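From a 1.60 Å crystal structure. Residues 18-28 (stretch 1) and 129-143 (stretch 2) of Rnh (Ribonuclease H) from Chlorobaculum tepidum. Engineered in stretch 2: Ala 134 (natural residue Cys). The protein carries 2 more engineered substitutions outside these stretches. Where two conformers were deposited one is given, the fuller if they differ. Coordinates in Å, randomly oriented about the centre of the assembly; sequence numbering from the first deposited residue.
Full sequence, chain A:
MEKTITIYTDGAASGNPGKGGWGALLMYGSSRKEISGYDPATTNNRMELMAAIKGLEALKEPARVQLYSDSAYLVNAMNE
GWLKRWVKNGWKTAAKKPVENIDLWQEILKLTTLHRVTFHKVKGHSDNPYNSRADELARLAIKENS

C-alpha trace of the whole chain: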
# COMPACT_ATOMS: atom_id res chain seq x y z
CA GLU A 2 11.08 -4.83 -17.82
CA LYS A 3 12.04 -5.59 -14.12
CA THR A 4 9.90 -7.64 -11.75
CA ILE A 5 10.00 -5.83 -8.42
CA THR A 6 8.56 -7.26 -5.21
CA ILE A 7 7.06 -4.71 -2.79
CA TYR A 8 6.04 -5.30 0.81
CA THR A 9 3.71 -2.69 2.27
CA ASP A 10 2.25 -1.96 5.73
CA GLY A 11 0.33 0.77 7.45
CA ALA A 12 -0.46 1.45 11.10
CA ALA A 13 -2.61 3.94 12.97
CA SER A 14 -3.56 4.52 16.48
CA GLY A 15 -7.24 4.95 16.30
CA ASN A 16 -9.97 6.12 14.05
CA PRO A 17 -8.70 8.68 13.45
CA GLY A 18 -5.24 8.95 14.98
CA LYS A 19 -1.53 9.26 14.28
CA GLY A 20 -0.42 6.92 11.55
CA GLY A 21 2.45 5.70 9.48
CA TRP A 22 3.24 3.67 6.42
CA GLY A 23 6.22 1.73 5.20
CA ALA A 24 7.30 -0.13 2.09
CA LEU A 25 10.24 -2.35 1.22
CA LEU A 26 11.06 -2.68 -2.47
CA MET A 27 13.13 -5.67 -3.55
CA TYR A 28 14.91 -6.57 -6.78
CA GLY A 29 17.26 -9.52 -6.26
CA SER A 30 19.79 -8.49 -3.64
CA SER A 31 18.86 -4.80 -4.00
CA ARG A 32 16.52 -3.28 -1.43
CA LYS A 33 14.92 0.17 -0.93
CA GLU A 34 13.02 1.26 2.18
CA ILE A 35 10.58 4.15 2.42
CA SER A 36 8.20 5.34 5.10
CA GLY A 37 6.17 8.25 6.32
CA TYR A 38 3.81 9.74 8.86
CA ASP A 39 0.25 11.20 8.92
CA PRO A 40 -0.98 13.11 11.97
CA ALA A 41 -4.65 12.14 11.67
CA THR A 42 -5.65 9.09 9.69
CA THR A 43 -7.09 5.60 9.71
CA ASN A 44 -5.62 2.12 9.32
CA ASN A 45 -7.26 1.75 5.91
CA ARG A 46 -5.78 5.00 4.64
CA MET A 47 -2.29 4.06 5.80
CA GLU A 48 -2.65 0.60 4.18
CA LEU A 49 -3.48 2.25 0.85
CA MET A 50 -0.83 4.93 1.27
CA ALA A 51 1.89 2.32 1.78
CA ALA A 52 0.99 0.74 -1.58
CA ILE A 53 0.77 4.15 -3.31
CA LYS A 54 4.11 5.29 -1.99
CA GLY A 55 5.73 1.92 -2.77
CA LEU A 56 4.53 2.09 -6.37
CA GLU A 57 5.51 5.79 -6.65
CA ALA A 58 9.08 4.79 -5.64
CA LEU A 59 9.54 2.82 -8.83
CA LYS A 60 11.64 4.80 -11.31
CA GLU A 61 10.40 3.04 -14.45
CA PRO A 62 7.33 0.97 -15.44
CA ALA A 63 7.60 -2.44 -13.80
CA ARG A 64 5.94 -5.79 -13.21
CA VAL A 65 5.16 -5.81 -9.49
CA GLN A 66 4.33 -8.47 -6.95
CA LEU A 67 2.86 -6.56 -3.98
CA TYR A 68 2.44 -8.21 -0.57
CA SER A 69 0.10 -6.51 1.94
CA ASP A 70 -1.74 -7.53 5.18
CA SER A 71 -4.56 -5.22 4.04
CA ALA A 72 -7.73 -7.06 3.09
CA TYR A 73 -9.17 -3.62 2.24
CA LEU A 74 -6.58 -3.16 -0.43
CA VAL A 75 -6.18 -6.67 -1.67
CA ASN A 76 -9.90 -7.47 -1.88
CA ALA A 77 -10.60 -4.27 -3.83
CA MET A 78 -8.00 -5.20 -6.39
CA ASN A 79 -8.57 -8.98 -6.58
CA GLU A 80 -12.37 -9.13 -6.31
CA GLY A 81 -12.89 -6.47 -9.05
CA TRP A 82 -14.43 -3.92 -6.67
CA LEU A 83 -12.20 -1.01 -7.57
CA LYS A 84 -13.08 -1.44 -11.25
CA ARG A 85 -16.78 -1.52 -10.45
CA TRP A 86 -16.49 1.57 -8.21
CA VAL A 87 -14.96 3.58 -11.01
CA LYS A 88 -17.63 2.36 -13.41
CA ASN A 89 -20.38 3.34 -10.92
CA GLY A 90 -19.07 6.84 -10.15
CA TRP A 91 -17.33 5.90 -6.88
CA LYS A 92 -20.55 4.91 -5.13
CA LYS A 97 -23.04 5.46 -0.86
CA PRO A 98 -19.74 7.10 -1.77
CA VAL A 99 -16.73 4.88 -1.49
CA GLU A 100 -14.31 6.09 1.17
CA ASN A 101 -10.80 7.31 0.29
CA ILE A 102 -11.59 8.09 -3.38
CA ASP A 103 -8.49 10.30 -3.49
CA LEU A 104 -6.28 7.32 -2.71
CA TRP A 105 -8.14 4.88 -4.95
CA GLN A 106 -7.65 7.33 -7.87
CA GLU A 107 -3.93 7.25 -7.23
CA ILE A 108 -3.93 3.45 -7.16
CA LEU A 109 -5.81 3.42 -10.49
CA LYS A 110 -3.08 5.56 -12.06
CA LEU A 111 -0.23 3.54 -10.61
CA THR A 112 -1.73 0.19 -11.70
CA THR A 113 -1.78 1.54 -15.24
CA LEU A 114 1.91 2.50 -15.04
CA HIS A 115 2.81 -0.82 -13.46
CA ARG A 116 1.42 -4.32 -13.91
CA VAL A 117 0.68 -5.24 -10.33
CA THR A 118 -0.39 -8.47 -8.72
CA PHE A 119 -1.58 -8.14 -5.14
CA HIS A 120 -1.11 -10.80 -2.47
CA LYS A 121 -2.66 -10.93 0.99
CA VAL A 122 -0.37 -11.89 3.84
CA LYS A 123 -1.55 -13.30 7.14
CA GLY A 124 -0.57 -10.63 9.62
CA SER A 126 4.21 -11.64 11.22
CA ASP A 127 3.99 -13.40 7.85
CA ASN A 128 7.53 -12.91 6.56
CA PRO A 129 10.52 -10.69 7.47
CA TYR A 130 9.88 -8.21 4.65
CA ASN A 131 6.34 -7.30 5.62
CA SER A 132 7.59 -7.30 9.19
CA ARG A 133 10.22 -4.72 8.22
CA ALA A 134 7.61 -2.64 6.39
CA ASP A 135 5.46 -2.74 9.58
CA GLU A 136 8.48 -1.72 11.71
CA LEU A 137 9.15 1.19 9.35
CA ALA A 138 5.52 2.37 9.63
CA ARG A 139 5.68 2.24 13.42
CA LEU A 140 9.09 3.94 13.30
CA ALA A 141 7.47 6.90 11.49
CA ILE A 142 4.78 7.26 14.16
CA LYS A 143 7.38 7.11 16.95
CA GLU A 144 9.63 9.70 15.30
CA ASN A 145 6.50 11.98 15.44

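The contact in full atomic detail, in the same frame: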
# COMPACT_ATOMS: atom_id res chain seq x y z
N GLY A 18 -6.40 8.74 14.13
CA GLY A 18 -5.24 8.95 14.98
C GLY A 18 -3.96 9.07 14.19
O GLY A 18 -3.99 9.06 12.97
N LYS A 19 -2.84 9.15 14.90
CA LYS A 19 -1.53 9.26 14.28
C LYS A 19 -1.24 7.97 13.54
O LYS A 19 -1.53 6.90 14.04
CB LYS A 19 -0.45 9.48 15.32
CG LYS A 19 -0.45 10.85 15.95
CD LYS A 19 0.71 10.98 16.92
CE LYS A 19 0.95 12.43 17.29
NZ LYS A 19 -0.02 12.92 18.31
N GLY A 20 -0.69 8.08 12.34
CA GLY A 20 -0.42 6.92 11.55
C GLY A 20 0.88 6.96 10.80
O GLY A 20 1.52 8.00 10.68
N GLY A 21 1.27 5.81 10.30
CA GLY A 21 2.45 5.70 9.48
C GLY A 21 2.29 4.61 8.44
O GLY A 21 1.43 3.74 8.54
N TRP A 22 3.18 4.66 7.47
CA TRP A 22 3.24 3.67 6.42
C TRP A 22 4.69 3.34 6.13
O TRP A 22 5.60 4.16 6.35
CB TRP A 22 2.52 4.16 5.13
CG TRP A 22 2.98 5.49 4.66
CD1 TRP A 22 2.48 6.72 5.00
CD2 TRP A 22 4.11 5.76 3.82
NE1 TRP A 22 3.21 7.72 4.41
CE2 TRP A 22 4.22 7.15 3.69
CE3 TRP A 22 5.02 4.95 3.13
CZ2 TRP A 22 5.21 7.74 2.94
CZ3 TRP A 22 6.01 5.56 2.44
CH2 TRP A 22 6.08 6.92 2.32
N GLY A 23 4.89 2.16 5.56
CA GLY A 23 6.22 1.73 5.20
C GLY A 23 6.14 0.80 4.00
O GLY A 23 5.14 0.11 3.77
N ALA A 24 7.20 0.79 3.21
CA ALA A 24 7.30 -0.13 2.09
C ALA A 24 8.76 -0.53 1.90
O ALA A 24 9.67 0.29 2.05
CB ALA A 24 6.74 0.49 0.80
N LEU A 25 8.95 -1.78 1.53
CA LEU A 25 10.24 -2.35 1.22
C LEU A 25 10.13 -2.86 -0.21
O LEU A 25 9.23 -3.67 -0.54
CB LEU A 25 10.53 -3.51 2.18
CG LEU A 25 11.80 -4.29 2.00
CD1 LEU A 25 12.93 -3.39 1.87
CD2 LEU A 25 11.94 -5.22 3.20
N LEU A 26 10.99 -2.32 -1.07
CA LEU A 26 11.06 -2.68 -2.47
C LEU A 26 12.27 -3.56 -2.68
O LEU A 26 13.36 -3.23 -2.21
CB LEU A 26 11.20 -1.42 -3.36
CG LEU A 26 9.94 -0.56 -3.48
CD1 LEU A 26 9.80 0.36 -2.34
CD2 LEU A 26 9.95 0.20 -4.78
N MET A 27 12.09 -4.67 -3.37
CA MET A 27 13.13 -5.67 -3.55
C MET A 27 13.31 -6.05 -5.01
O MET A 27 12.35 -6.34 -5.72
CB MET A 27 12.74 -6.90 -2.74
CG MET A 27 13.62 -8.05 -2.94
SD MET A 27 12.93 -9.42 -2.00
CE MET A 27 13.02 -8.78 -0.36
N TYR A 28 14.55 -6.07 -5.46
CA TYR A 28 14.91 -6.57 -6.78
C TYR A 28 16.23 -7.35 -6.64
O TYR A 28 17.30 -6.75 -6.52
CB TYR A 28 15.03 -5.41 -7.74
CG TYR A 28 15.42 -5.79 -9.14
CD1 TYR A 28 14.61 -6.61 -9.92
CD2 TYR A 28 16.61 -5.32 -9.70
CE1 TYR A 28 15.00 -6.97 -11.20
CE2 TYR A 28 16.99 -5.66 -10.96
CZ TYR A 28 16.19 -6.47 -11.71
OH TYR A 28 16.60 -6.80 -12.98
N PRO A 129 9.68 -11.77 6.92
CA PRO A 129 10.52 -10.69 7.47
C PRO A 129 10.43 -9.38 6.73
O PRO A 129 10.80 -8.32 7.27
CB PRO A 129 11.95 -11.23 7.37
CG PRO A 129 11.90 -12.45 6.57
CD PRO A 129 10.48 -12.86 6.35
N TYR A 130 9.96 -9.43 5.48
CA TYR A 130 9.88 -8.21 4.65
C TYR A 130 8.65 -7.38 4.97
O TYR A 130 8.75 -6.19 5.21
CB TYR A 130 10.01 -8.57 3.19
CG TYR A 130 11.22 -9.46 2.95
CD1 TYR A 130 12.52 -8.95 3.01
CD2 TYR A 130 11.06 -10.81 2.73
CE1 TYR A 130 13.64 -9.78 2.80
CE2 TYR A 130 12.16 -11.65 2.53
CZ TYR A 130 13.45 -11.13 2.57
OH TYR A 130 14.53 -11.96 2.39
N ASN A 131 7.49 -8.01 5.05
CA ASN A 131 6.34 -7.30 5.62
C ASN A 131 6.60 -6.88 7.04
O ASN A 131 6.17 -5.83 7.45
CB ASN A 131 5.04 -8.09 5.52
CG ASN A 131 4.44 -8.03 4.15
OD1 ASN A 131 3.85 -6.97 3.74
ND2 ASN A 131 4.55 -9.10 3.43
N SER A 132 7.31 -7.71 7.82
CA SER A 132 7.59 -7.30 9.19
C SER A 132 8.43 -6.01 9.20
O SER A 132 8.22 -5.13 10.05
CB SER A 132 8.35 -8.38 9.92
OG SER A 132 7.50 -9.48 10.18
N ARG A 133 9.39 -5.93 8.30
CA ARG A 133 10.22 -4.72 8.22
C ARG A 133 9.40 -3.51 7.80
O ARG A 133 9.55 -2.42 8.39
CB ARG A 133 11.43 -4.93 7.29
CG ARG A 133 12.28 -3.70 7.09
CD ARG A 133 12.88 -3.22 8.37
NE ARG A 133 13.81 -2.14 8.10
CZ ARG A 133 14.23 -1.28 8.99
NH1 ARG A 133 13.85 -1.38 10.24
NH2 ARG A 133 15.10 -0.34 8.64
N ALA A 134 8.52 -3.69 6.82
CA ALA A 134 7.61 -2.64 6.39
C ALA A 134 6.75 -2.14 7.58
O ALA A 134 6.57 -0.91 7.75
CB ALA A 134 6.75 -3.13 5.24
N ASP A 135 6.23 -3.07 8.36
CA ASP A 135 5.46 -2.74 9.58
C ASP A 135 6.30 -1.94 10.58
O ASP A 135 5.84 -0.92 11.14
CB ASP A 135 4.93 -4.03 10.18
CG ASP A 135 4.11 -3.79 11.45
OD1 ASP A 135 3.06 -3.11 11.37
OD2 ASP A 135 4.54 -4.25 12.51
N GLU A 136 7.56 -2.38 10.81
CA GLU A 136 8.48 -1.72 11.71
C GLU A 136 8.72 -0.30 11.22
O GLU A 136 8.73 0.63 12.01
CB GLU A 136 9.81 -2.49 11.77
CG GLU A 136 10.83 -2.02 12.75
CD GLU A 136 12.16 -2.80 12.70
OE1 GLU A 136 12.40 -3.59 11.74
OE2 GLU A 136 12.96 -2.64 13.64
N LEU A 137 8.89 -0.12 9.91
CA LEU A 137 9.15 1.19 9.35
C LEU A 137 7.94 2.12 9.54
O LEU A 137 8.08 3.29 9.87
CB LEU A 137 9.42 1.05 7.86
CG LEU A 137 10.81 0.54 7.49
CD1 LEU A 137 10.87 0.28 6.01
CD2 LEU A 137 11.85 1.49 7.91
N ALA A 138 6.74 1.56 9.43
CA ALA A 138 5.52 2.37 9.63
C ALA A 138 5.43 2.84 11.08
O ALA A 138 5.12 4.00 11.37
CB ALA A 138 4.30 1.59 9.31
N ARG A 139 5.72 1.92 11.99
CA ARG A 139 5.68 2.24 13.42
C ARG A 139 6.78 3.21 13.81
O ARG A 139 6.58 4.05 14.69
CB ARG A 139 5.73 0.97 14.24
CG ARG A 139 4.40 0.16 14.16
CD ARG A 139 4.39 -1.04 15.09
NE ARG A 139 5.19 -2.09 14.57
CZ ARG A 139 6.11 -2.79 15.22
NH1 ARG A 139 6.44 -2.58 16.50
NH2 ARG A 139 6.71 -3.73 14.54
N LEU A 140 7.94 3.05 13.17
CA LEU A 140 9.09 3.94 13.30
C LEU A 140 8.68 5.38 13.00
O LEU A 140 9.05 6.30 13.71
CB LEU A 140 10.18 3.46 12.32
CG LEU A 140 11.67 3.70 12.55
CD1 LEU A 140 12.08 3.81 14.03
CD2 LEU A 140 12.46 2.55 11.86
N ALA A 141 7.94 5.56 11.91
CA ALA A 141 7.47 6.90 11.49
C ALA A 141 6.55 7.55 12.52
O ALA A 141 6.66 8.72 12.79
CB ALA A 141 6.79 6.82 10.15
N ILE A 142 5.65 6.76 13.11
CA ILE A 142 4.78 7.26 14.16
C ILE A 142 5.62 7.67 15.37
O ILE A 142 5.43 8.75 15.95
CB ILE A 142 3.72 6.21 14.56
CG1 ILE A 142 2.84 5.79 13.36
CG2 ILE A 142 2.88 6.76 15.68
CD1 ILE A 142 1.86 4.67 13.71
N LYS A 143 6.59 6.85 15.74
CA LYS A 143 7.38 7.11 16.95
C LYS A 143 8.24 8.34 16.80
O LYS A 143 8.39 9.14 17.74
CB LYS A 143 8.28 5.93 17.28
CG LYS A 143 9.05 6.15 18.55
CD LYS A 143 9.66 4.89 19.10
CE LYS A 143 10.01 5.06 20.55
NZ LYS A 143 10.69 6.34 20.84

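Strand 18-28 and helix 129-143 pack with their axes 5.7 Å apart at closest approach, running at 144° to each other, so the order of one is roughly reversed along the other. No hydrogen bond crosses between them; the contact is van der Waals packing, with 568 Å² buried over both sides.

The first rule is glycine where the helix comes closest. The CA atoms of Trp 22 and Ala 138 lie only 4.1 Å apart. A CB on Gly 21 would point toward the helix and fall 2.3 Å from Ala 138 O; one on Gly 23 would lie 2.4 Å from Ala 134 O and 2.9 Å from Leu 137 CB. Both positions therefore have no room for a side chain. Between them, Trp 22 sends its CB away from the helix, chi1 in p, and offers backbone instead: its C atom sits 3.7 Å from Ala 138 CB.

The helix answers with small residues. Ala 138 and Ala 134, the latter an engineered residue, both point sideways, so that a methyl lies alongside the strand backbone. Ala 138 CB is 3.7 Å from Gly 21 O, and Ala 134 CB is 4.4 Å from Ala 24 CA. Leu 137 points toward the strand, and its m,t conformation brings CD1 to 4.1 Å from Ala 24 O.

Toward the start of the strand, Ile 142 covers the backbone. With chi1 in m and chi2 in t, it sets CG1 3.4 Å from Gly 21 N and also 3.4 Å from Gly 20 C, while CD1 reaches 4.1 Å from Lys 19 O. Lys 19 contributes the base of its chain, CB to Ile 142 CG2 at 4.3 Å, and its end leads away, an arrangement that leaves the amine out of the apolar contact.

At the other end the strand regains side chains. Leu 25 (t,p) and Met 27 (t,t,m) both point toward the helix and meet Tyr 130, whose chi1 is m. Leu 25 CD2 lies near the ring plane at its edge, 3.8 Å from Tyr 130 CD1, and touches Arg 133 CB at 4.1 Å. Met 27 has an extended chain until chi3 turns to m; its CE then sits over one ring face, 3.4 Å from Tyr 130 CE1, in a CH-pi contact. Arg 133 lends its aliphatic base here, while its NH1 makes a salt bridge along the helix to Glu 136 OE1 at 3.0 Å.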